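Local coordinates for protein cystalysin (Treponema denticola, PDB 1C7N) that binds pyridoxal-5'-phosphate and belongs to the class I and II aminotransferase family of fold-type I enzymes, assembling as a dimer of two identical chains, at residues A[27-30]-A[31-35]; A[44-47]-A[48-51]; A[220-223]-A[224-228]; A[372-375]-A[376-380]. All coordinates share one frame; numbering follows the deposited sequence.

Interaction 1. Residues A[27-30]-A[31-35]; sequences PEVG and NEVVP
Val29 and Val33 meet over the mouth of a type I beta turn that runs from Gly30 to Val33, in the loop between helices 17-25 and 47-59. The turn is closed by a weak hydrogen bond from Val33 N to Gly30 O, 3.3 Å long with an N-H...O angle of 156°. Followed outward from its backbone, Val33 first presents CB, which lies 3.4 Å from Val29 CG2, closer than carbons usually pack, and also rests near Gly30 O. Its CG1, placed opposite the backbone N by a chi1 of 179°, approaches the same methyl, Val29 CG2, at 3.6 Å. The second branch, CG2, lies 3.7 Å from both Val29 CG2 and Gly30 O, so a single methyl of Val29 serves as the bearing point for all three side-chain carbons of Val33. Helix 17-25 backs the pair, with Tyr23 against Val29 and Met22 against Val33, while Arg385 of helix 376-393 also reaches Val33. Gln351 touches both valines and accepts a hydrogen bond from Gly30 N through its OE1. The corner residues Asn31 and Glu32 face solvent. Glu32, its chain bent at chi2 (-76°), curls back over the start of the turn and brings OE1 to 3.2 Å from Gly30 C and 3.3 Å from Gly30 CA.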
loop_
_atom_site.group_PDB
_atom_site.type_symbol
_atom_site.label_atom_id
_atom_site.label_comp_id
_atom_site.label_asym_id
_atom_site.label_seq_id
_atom_site.Cartn_x
_atom_site.Cartn_y
_atom_site.Cartn_z
ATOM N N PRO A 27 20.918 -14.297 -18.016
ATOM C CA PRO A 27 22.070 -13.910 -17.198
ATOM C C PRO A 27 23.254 -13.394 -18.021
ATOM O O PRO A 27 24.119 -12.688 -17.501
ATOM C CB PRO A 27 22.407 -15.198 -16.451
ATOM C CG PRO A 27 21.073 -15.848 -16.295
ATOM C CD PRO A 27 20.458 -15.652 -17.660
ATOM N N GLU A 28 23.281 -13.743 -19.305
ATOM C CA GLU A 28 24.363 -13.324 -20.194
ATOM C C GLU A 28 24.104 -12.001 -20.908
ATOM O O GLU A 28 24.924 -11.562 -21.713
ATOM C CB GLU A 28 24.630 -14.406 -21.245
ATOM C CG GLU A 28 25.438 -15.608 -20.762
ATOM C CD GLU A 28 24.887 -16.225 -19.496
ATOM O OE1 GLU A 28 25.256 -15.761 -18.396
ATOM O OE2 GLU A 28 24.076 -17.170 -19.598
ATOM N N VAL A 29 22.974 -11.363 -20.618
ATOM C CA VAL A 29 22.633 -10.099 -21.263
ATOM C C VAL A 29 23.761 -9.074 -21.136
ATOM O O VAL A 29 24.360 -8.920 -20.069
ATOM C CB VAL A 29 21.330 -9.506 -20.670
ATOM C CG1 VAL A 29 21.533 -9.131 -19.213
ATOM C CG2 VAL A 29 20.897 -8.300 -21.472
ATOM N N GLY A 30 24.050 -8.378 -22.231
ATOM C CA GLY A 30 25.110 -7.381 -22.216
ATOM C C GLY A 30 24.825 -6.228 -21.270
ATOM O O GLY A 30 23.670 -5.976 -20.920
ATOM N N ASN A 31 25.874 -5.520 -20.857
ATOM C CA ASN A 31 25.720 -4.389 -19.940
ATOM C C ASN A 31 25.081 -3.166 -20.606
ATOM O O ASN A 31 24.564 -2.279 -19.927
ATOM C CB ASN A 31 27.079 -3.991 -19.355
ATOM C CG ASN A 31 27.778 -5.145 -18.654
ATOM O OD1 ASN A 31 28.139 -6.143 -19.283
ATOM N ND2 ASN A 31 27.972 -5.014 -17.346
ATOM N N GLU A 32 25.117 -3.124 -21.932
ATOM C CA GLU A 32 24.555 -2.004 -22.678
ATOM C C GLU A 32 23.057 -2.163 -22.943
ATOM O O GLU A 32 22.391 -1.226 -23.394
ATOM C CB GLU A 32 25.283 -1.851 -24.018
ATOM C CG GLU A 32 24.785 -2.797 -25.124
ATOM C CD GLU A 32 25.262 -4.236 -24.974
ATOM O OE1 GLU A 32 25.696 -4.626 -23.869
ATOM O OE2 GLU A 32 25.186 -4.986 -25.974
ATOM N N VAL A 33 22.530 -3.350 -22.658
ATOM C CA VAL A 33 21.120 -3.642 -22.892
ATOM C C VAL A 33 20.153 -3.005 -21.899
ATOM O O VAL A 33 20.414 -2.959 -20.697
ATOM C CB VAL A 33 20.880 -5.171 -22.908
ATOM C CG1 VAL A 33 19.392 -5.475 -23.121
ATOM C CG2 VAL A 33 21.712 -5.804 -24.014
ATOM N N VAL A 34 19.034 -2.513 -22.423
ATOM C CA VAL A 34 17.976 -1.899 -21.621
ATOM C C VAL A 34 16.675 -2.628 -21.964
ATOM O O VAL A 34 16.307 -2.733 -23.138
ATOM C CB VAL A 34 17.782 -0.400 -21.962
ATOM C CG1 VAL A 34 16.532 0.127 -21.279
ATOM C CG2 VAL A 34 19.001 0.409 -21.535
ATOM N N PRO A 35 15.958 -3.136 -20.948
ATOM C CA PRO A 35 14.701 -3.848 -21.197
ATOM C C PRO A 35 13.589 -2.901 -21.663
ATOM O O PRO A 35 13.504 -1.761 -21.201
ATOM C CB PRO A 35 14.410 -4.498 -19.847
ATOM C CG PRO A 35 14.950 -3.484 -18.870
ATOM C CD PRO A 35 16.262 -3.074 -19.504
#

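Interaction 2. Residues A[44-47]-A[48-51]; sequences KNPP and ELIE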
loop_
_atom_site.group_PDB
_atom_site.type_symbol
_atom_site.label_atom_id
_atom_site.label_comp_id
_atom_site.label_asym_id
_atom_site.label_seq_id
_atom_site.Cartn_x
_atom_site.Cartn_y
_atom_site.Cartn_z
ATOM N N LYS A 44 14.280 9.693 -15.881
ATOM C CA LYS A 44 14.259 10.096 -14.487
ATOM C C LYS A 44 12.884 10.759 -14.334
ATOM O O LYS A 44 12.294 11.225 -15.315
ATOM C CB LYS A 44 15.379 11.095 -14.177
ATOM C CG LYS A 44 16.753 10.458 -13.914
ATOM C CD LYS A 44 16.690 9.478 -12.737
ATOM C CE LYS A 44 18.033 9.343 -12.005
ATOM N NZ LYS A 44 19.140 8.805 -12.848
ATOM N N ASN A 45 12.361 10.784 -13.117
ATOM C CA ASN A 45 11.056 11.403 -12.876
ATOM C C ASN A 45 11.122 12.914 -13.102
ATOM O O ASN A 45 12.205 13.487 -13.201
ATOM C CB ASN A 45 10.606 11.082 -11.454
ATOM C CG ASN A 45 10.267 9.613 -11.280
ATOM O OD1 ASN A 45 9.191 9.162 -11.680
ATOM N ND2 ASN A 45 11.191 8.855 -10.708
ATOM N N PRO A 46 9.962 13.576 -13.202
ATOM C CA PRO A 46 9.962 15.025 -13.419
ATOM C C PRO A 46 10.768 15.744 -12.338
ATOM O O PRO A 46 10.641 15.439 -11.154
ATOM C CB PRO A 46 8.481 15.385 -13.357
ATOM C CG PRO A 46 7.811 14.139 -13.836
ATOM C CD PRO A 46 8.586 13.053 -13.141
ATOM N N PRO A 47 11.610 16.707 -12.735
ATOM C CA PRO A 47 12.425 17.452 -11.768
ATOM C C PRO A 47 11.575 18.100 -10.668
ATOM O O PRO A 47 11.948 18.085 -9.495
ATOM C CB PRO A 47 13.138 18.485 -12.640
ATOM C CG PRO A 47 13.238 17.793 -13.973
ATOM C CD PRO A 47 11.879 17.155 -14.111
ATOM N N GLU A 48 10.432 18.662 -11.049
ATOM C CA GLU A 48 9.543 19.301 -10.083
ATOM C C GLU A 48 9.101 18.312 -9.006
ATOM O O GLU A 48 9.022 18.665 -7.825
ATOM C CB GLU A 48 8.305 19.880 -10.776
ATOM C CG GLU A 48 8.582 21.038 -11.734
ATOM C CD GLU A 48 8.893 20.582 -13.155
ATOM O OE1 GLU A 48 8.991 21.453 -14.044
ATOM O OE2 GLU A 48 9.039 19.362 -13.384
ATOM N N LEU A 49 8.807 17.079 -9.411
ATOM C CA LEU A 49 8.385 16.058 -8.456
ATOM C C LEU A 49 9.508 15.760 -7.473
ATOM O O LEU A 49 9.302 15.788 -6.257
ATOM C CB LEU A 49 7.980 14.760 -9.172
ATOM C CG LEU A 49 7.612 13.598 -8.239
ATOM C CD1 LEU A 49 6.474 14.015 -7.332
ATOM C CD2 LEU A 49 7.212 12.367 -9.050
ATOM N N ILE A 50 10.699 15.482 -8.000
ATOM C CA ILE A 50 11.844 15.177 -7.153
ATOM C C ILE A 50 12.137 16.338 -6.201
ATOM O O ILE A 50 12.272 16.137 -4.997
ATOM C CB ILE A 50 13.093 14.868 -8.004
ATOM C CG1 ILE A 50 12.833 13.646 -8.890
ATOM C CG2 ILE A 50 14.277 14.575 -7.108
ATOM C CD1 ILE A 50 12.610 12.363 -8.111
ATOM N N GLU A 51 12.233 17.550 -6.737
ATOM C CA GLU A 51 12.495 18.719 -5.902
ATOM C C GLU A 51 11.330 18.927 -4.933
ATOM O O GLU A 51 11.527 19.310 -3.781
ATOM C CB GLU A 51 12.700 19.966 -6.779
ATOM C CG GLU A 51 13.885 19.831 -7.726
ATOM C CD GLU A 51 14.176 21.087 -8.527
ATOM O OE1 GLU A 51 15.125 21.051 -9.340
ATOM O OE2 GLU A 51 13.468 22.103 -8.348
#
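Pro47 O accepts a short, nearly straight hydrogen bond from Glu51 N, 2.8 Å long with an N-H...O angle of 173°. One residue earlier, Pro46 O accepts from Ile50 N at 3.2 Å. The side chains of Ile50 and Glu51 lie against the same carbonyl oxygens that their N-H groups bond to: Glu51 CG is 3.2 Å from Pro47 O, and Ile50 CG1 comes within 3.6 Å of Pro46 O while its terminal CD1 reaches back to Asn45 CB at 4.1 Å. Leu49 sets its CB beside the Pro46 ring and sends its branched end toward helix 275-287, where Ala280, Ile283 and Cys284 receive it. Glu48 runs alongside Pro47, pointing the same way. A bend at chi2 (88°) returns its carboxylate to the proline, so that Glu48 OE2 lies 3.7 Å from Pro47 CD; this oxygen is buried without a polar partner, whereas OE1 is hydrogen-bonded to the hydroxyl of Tyr3. Trp291 packs on both prolines, and Leu57 and Leu62 of the second subunit press on Ile50 and on Asn45 with Leu49, respectively. Pro46 occupies the N-cap of helix 47-59, at the dimer interface, and Pro47 is N1, where an N-H would have no partner in the helix's own bonding: a position well suited to proline.

Interaction 3. Residues A[220-223]-A[224-228]; sequences QSID and EQLAD
Asp223 OD1 is gripped by two backbone N-H groups of the following turn. Leu226 N donates to it at 2.9 Å, arriving on the anti side and 23° out of the carboxylate plane. Gln225 N is nearer, at 2.7 Å from Asp223 OD1, but its N-H...O angle of 118° makes that bond weak. The carboxylate can reach both because chi1 of -173° turns CG away from the residue's own N and beside its carbonyl carbon. Meanwhile Asp223 O accepts from Ala227 N at 3.0 Å, so side chain and main chain of one residue both hold the first turn. This is a classic aspartate N-cap, opening the short helix 224-227 that leads into strand 230-234 of the large central sheet. The negative carboxylate probably interacts favourably with the helix dipole. Around the cap, a water donates to Gln225 OE1 at 2.7 Å and, weakly, to Asp223 OD2. Ala227 CB lies 3.5 Å from Gln220 O, and Leu226 CD2 approaches Ile222 CG1 at 4.3 Å. Farther out, Lys190 of helix 183-195 touches Ile222, Asp223 and Leu226, Gln220 OE1 is hydrogen-bonded to Thr232, and Lys253 forms salt bridges with both Glu224 and Asp228.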
loop_
_atom_site.group_PDB
_atom_site.type_symbol
_atom_site.label_atom_id
_atom_site.label_comp_id
_atom_site.label_asym_id
_atom_site.label_seq_id
_atom_site.Cartn_x
_atom_site.Cartn_y
_atom_site.Cartn_z
ATOM N N GLN A 220 -17.513 7.276 -18.065
ATOM C CA GLN A 220 -18.656 7.681 -17.250
ATOM C C GLN A 220 -19.041 9.153 -17.367
ATOM O O GLN A 220 -20.000 9.598 -16.737
ATOM C CB GLN A 220 -18.410 7.338 -15.778
ATOM C CG GLN A 220 -17.345 8.179 -15.095
ATOM C CD GLN A 220 -17.323 7.947 -13.596
ATOM O OE1 GLN A 220 -16.825 6.925 -13.116
ATOM N NE2 GLN A 220 -17.889 8.886 -12.846
ATOM N N SER A 221 -18.310 9.909 -18.178
ATOM C CA SER A 221 -18.607 11.329 -18.351
ATOM C C SER A 221 -19.643 11.578 -19.446
ATOM O O SER A 221 -20.124 12.699 -19.604
ATOM C CB SER A 221 -17.330 12.095 -18.703
ATOM O OG SER A 221 -16.964 11.868 -20.054
ATOM N N ILE A 222 -19.988 10.539 -20.203
ATOM C CA ILE A 222 -20.944 10.696 -21.293
ATOM C C ILE A 222 -22.405 10.445 -20.912
ATOM O O ILE A 222 -23.301 10.668 -21.720
ATOM C CB ILE A 222 -20.593 9.767 -22.480
ATOM C CG1 ILE A 222 -20.815 8.309 -22.089
ATOM C CG2 ILE A 222 -19.142 9.986 -22.902
ATOM C CD1 ILE A 222 -20.700 7.335 -23.245
ATOM N N ASP A 223 -22.644 9.985 -19.688
ATOM C CA ASP A 223 -24.005 9.697 -19.238
ATOM C C ASP A 223 -24.033 9.540 -17.722
ATOM O O ASP A 223 -23.264 8.761 -17.162
ATOM C CB ASP A 223 -24.508 8.415 -19.914
ATOM C CG ASP A 223 -25.972 8.135 -19.632
ATOM O OD1 ASP A 223 -26.302 7.732 -18.497
ATOM O OD2 ASP A 223 -26.796 8.320 -20.554
ATOM N N GLU A 224 -24.916 10.281 -17.060
ATOM C CA GLU A 224 -25.013 10.228 -15.606
ATOM C C GLU A 224 -25.571 8.913 -15.077
ATOM O O GLU A 224 -25.180 8.462 -13.999
ATOM C CB GLU A 224 -25.855 11.397 -15.088
ATOM C CG GLU A 224 -25.131 12.737 -15.086
ATOM C CD GLU A 224 -23.833 12.702 -14.288
ATOM O OE1 GLU A 224 -23.707 11.845 -13.386
ATOM O OE2 GLU A 224 -22.943 13.538 -14.552
ATOM N N GLN A 225 -26.483 8.297 -15.825
ATOM C CA GLN A 225 -27.048 7.025 -15.393
ATOM C C GLN A 225 -25.992 5.935 -15.510
ATOM O O GLN A 225 -25.974 4.991 -14.720
ATOM C CB GLN A 225 -28.285 6.658 -16.219
ATOM C CG GLN A 225 -29.539 7.427 -15.823
ATOM C CD GLN A 225 -29.488 8.883 -16.236
ATOM O OE1 GLN A 225 -29.521 9.203 -17.428
ATOM N NE2 GLN A 225 -29.399 9.779 -15.252
ATOM N N LEU A 226 -25.117 6.060 -16.504
ATOM C CA LEU A 226 -24.041 5.090 -16.670
ATOM C C LEU A 226 -23.102 5.296 -15.482
ATOM O O LEU A 226 -22.686 4.336 -14.832
ATOM C CB LEU A 226 -23.286 5.326 -17.983
ATOM C CG LEU A 226 -22.061 4.435 -18.230
ATOM C CD1 LEU A 226 -22.491 2.973 -18.370
ATOM C CD2 LEU A 226 -21.339 4.900 -19.481
ATOM N N ALA A 227 -22.797 6.559 -15.192
ATOM C CA ALA A 227 -21.920 6.910 -14.076
ATOM C C ALA A 227 -22.464 6.374 -12.753
ATOM O O ALA A 227 -21.702 6.108 -11.825
ATOM C CB ALA A 227 -21.756 8.431 -13.990
ATOM N N ASP A 228 -23.784 6.231 -12.674
ATOM C CA ASP A 228 -24.442 5.723 -11.470
ATOM C C ASP A 228 -24.027 4.289 -11.135
ATOM O O ASP A 228 -24.137 3.860 -9.990
ATOM C CB ASP A 228 -25.965 5.783 -11.632
ATOM C CG ASP A 228 -26.524 7.185 -11.444
ATOM O OD1 ASP A 228 -27.700 7.403 -11.814
ATOM O OD2 ASP A 228 -25.803 8.061 -10.920
HETATM O O HOH W 1 -29.825 7.289 -19.307
#

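Interaction 4. Residues A[372-375]-A[376-380]; sequences LAAP and SSVIQ
With chi1 at 170°, Val378 points CG1 away from its backbone N and leaves CG2 beside that nitrogen, where it lies along the ring of Pro375, 3.7 Å from Pro375 CD and 3.9 Å from Pro375 CB. Ile379 bends through chi1 and chi2, both close to -60°, which carries its CD1 back to Ala374 CB at 4.1 Å. That alanine methyl also meets Val378 CG1 at 4.2 Å, so one methyl touches both branched side chains. Pro375 takes the N-cap position of helix 376-393, and its carbonyl oxygen starts the helical bonding: Ile379 N donates to Pro375 O at 3.1 Å, while Val378 N donates at 2.8 Å but weakly, with an angle of only 124°. The chain enters this helix from strand 367-371 of the three-stranded antiparallel sheet, through an inverse gamma turn centred on Ala373. On the approach, Leu372 CA lies 4.4 Å from Ile379 CD1. Asn302 of helix 289-313 bonds to both sides of the junction, its ND2 donating to the carbonyl oxygens of Leu372 and Ala374 and its OD1 hydrogen-bonded to Ser376 OG. Phe43 packs on Pro375, and Lys8 on Val378.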
loop_
_atom_site.group_PDB
_atom_site.type_symbol
_atom_site.label_atom_id
_atom_site.label_comp_id
_atom_site.label_asym_id
_atom_site.label_seq_id
_atom_site.Cartn_x
_atom_site.Cartn_y
_atom_site.Cartn_z
ATOM N N LEU A 372 7.921 2.195 -25.290
ATOM C CA LEU A 372 8.521 3.358 -25.949
ATOM C C LEU A 372 9.054 4.432 -25.006
ATOM O O LEU A 372 9.677 5.393 -25.459
ATOM C CB LEU A 372 7.507 4.009 -26.896
ATOM C CG LEU A 372 6.947 3.136 -28.027
ATOM C CD1 LEU A 372 5.968 3.962 -28.839
ATOM C CD2 LEU A 372 8.071 2.616 -28.910
ATOM N N ALA A 373 8.811 4.281 -23.708
ATOM C CA ALA A 373 9.265 5.277 -22.737
ATOM C C ALA A 373 10.749 5.165 -22.398
ATOM O O ALA A 373 11.121 4.808 -21.277
ATOM C CB ALA A 373 8.435 5.180 -21.469
ATOM N N ALA A 374 11.591 5.489 -23.371
ATOM C CA ALA A 374 13.035 5.448 -23.207
ATOM C C ALA A 374 13.636 6.463 -24.172
ATOM O O ALA A 374 12.940 6.968 -25.059
ATOM C CB ALA A 374 13.558 4.047 -23.522
ATOM N N PRO A 375 14.926 6.800 -24.002
ATOM C CA PRO A 375 15.533 7.767 -24.920
ATOM C C PRO A 375 15.529 7.197 -26.335
ATOM O O PRO A 375 15.703 5.989 -26.527
ATOM C CB PRO A 375 16.945 7.927 -24.367
ATOM C CG PRO A 375 16.748 7.721 -22.887
ATOM C CD PRO A 375 15.826 6.515 -22.868
ATOM N N SER A 376 15.325 8.066 -27.321
ATOM C CA SER A 376 15.300 7.640 -28.713
ATOM C C SER A 376 16.568 6.850 -29.068
ATOM O O SER A 376 16.506 5.823 -29.751
ATOM C CB SER A 376 15.153 8.870 -29.618
ATOM O OG SER A 376 13.929 9.542 -29.355
ATOM N N SER A 377 17.717 7.321 -28.591
ATOM C CA SER A 377 18.981 6.642 -28.864
ATOM C C SER A 377 18.942 5.213 -28.344
ATOM O O SER A 377 19.515 4.304 -28.954
ATOM C CB SER A 377 20.141 7.383 -28.202
ATOM O OG SER A 377 19.992 7.397 -26.793
ATOM N N VAL A 378 18.269 5.014 -27.213
ATOM C CA VAL A 378 18.165 3.686 -26.615
ATOM C C VAL A 378 17.295 2.791 -27.478
ATOM O O VAL A 378 17.603 1.614 -27.663
ATOM C CB VAL A 378 17.582 3.751 -25.184
ATOM C CG1 VAL A 378 17.266 2.351 -24.687
ATOM C CG2 VAL A 378 18.582 4.417 -24.247
ATOM N N ILE A 379 16.210 3.351 -28.007
ATOM C CA ILE A 379 15.314 2.596 -28.876
ATOM C C ILE A 379 16.087 2.180 -30.136
ATOM O O ILE A 379 15.945 1.057 -30.626
ATOM C CB ILE A 379 14.078 3.443 -29.293
ATOM C CG1 ILE A 379 13.268 3.851 -28.056
ATOM C CG2 ILE A 379 13.191 2.643 -30.250
ATOM C CD1 ILE A 379 12.685 2.692 -27.273
ATOM N N GLN A 380 16.912 3.091 -30.647
ATOM C CA GLN A 380 17.715 2.840 -31.846
ATOM C C GLN A 380 18.747 1.739 -31.615
ATOM O O GLN A 380 18.962 0.885 -32.480
ATOM C CB GLN A 380 18.418 4.128 -32.280
ATOM C CG GLN A 380 17.467 5.217 -32.742
ATOM C CD GLN A 380 17.072 5.061 -34.198
ATOM O OE1 GLN A 380 16.812 3.951 -34.671
ATOM N NE2 GLN A 380 17.019 6.177 -34.917
#

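Three of the four contacts start helices, and interaction 1 instead turns a loop. Interactions 2 and 4 both place a proline at the N-cap, so carbonyl oxygens and apolar side chains do the work; interaction 3 uses a carboxylate, with a water nearby, at a site partly open to solvent. Interaction 4 is the most buried, within its own chain; interaction 2 is only partly buried and owes some of its cover to the second subunit. Interactions 1 and 4 touch, Val34 CB lying 3.9 Å from Val378 CG1, which joins the early loop to helix 376-393. Interaction 3 stands apart beside the large sheet, its centre about 47 Å from that of interaction 1, on the opposite side of the chain's centre.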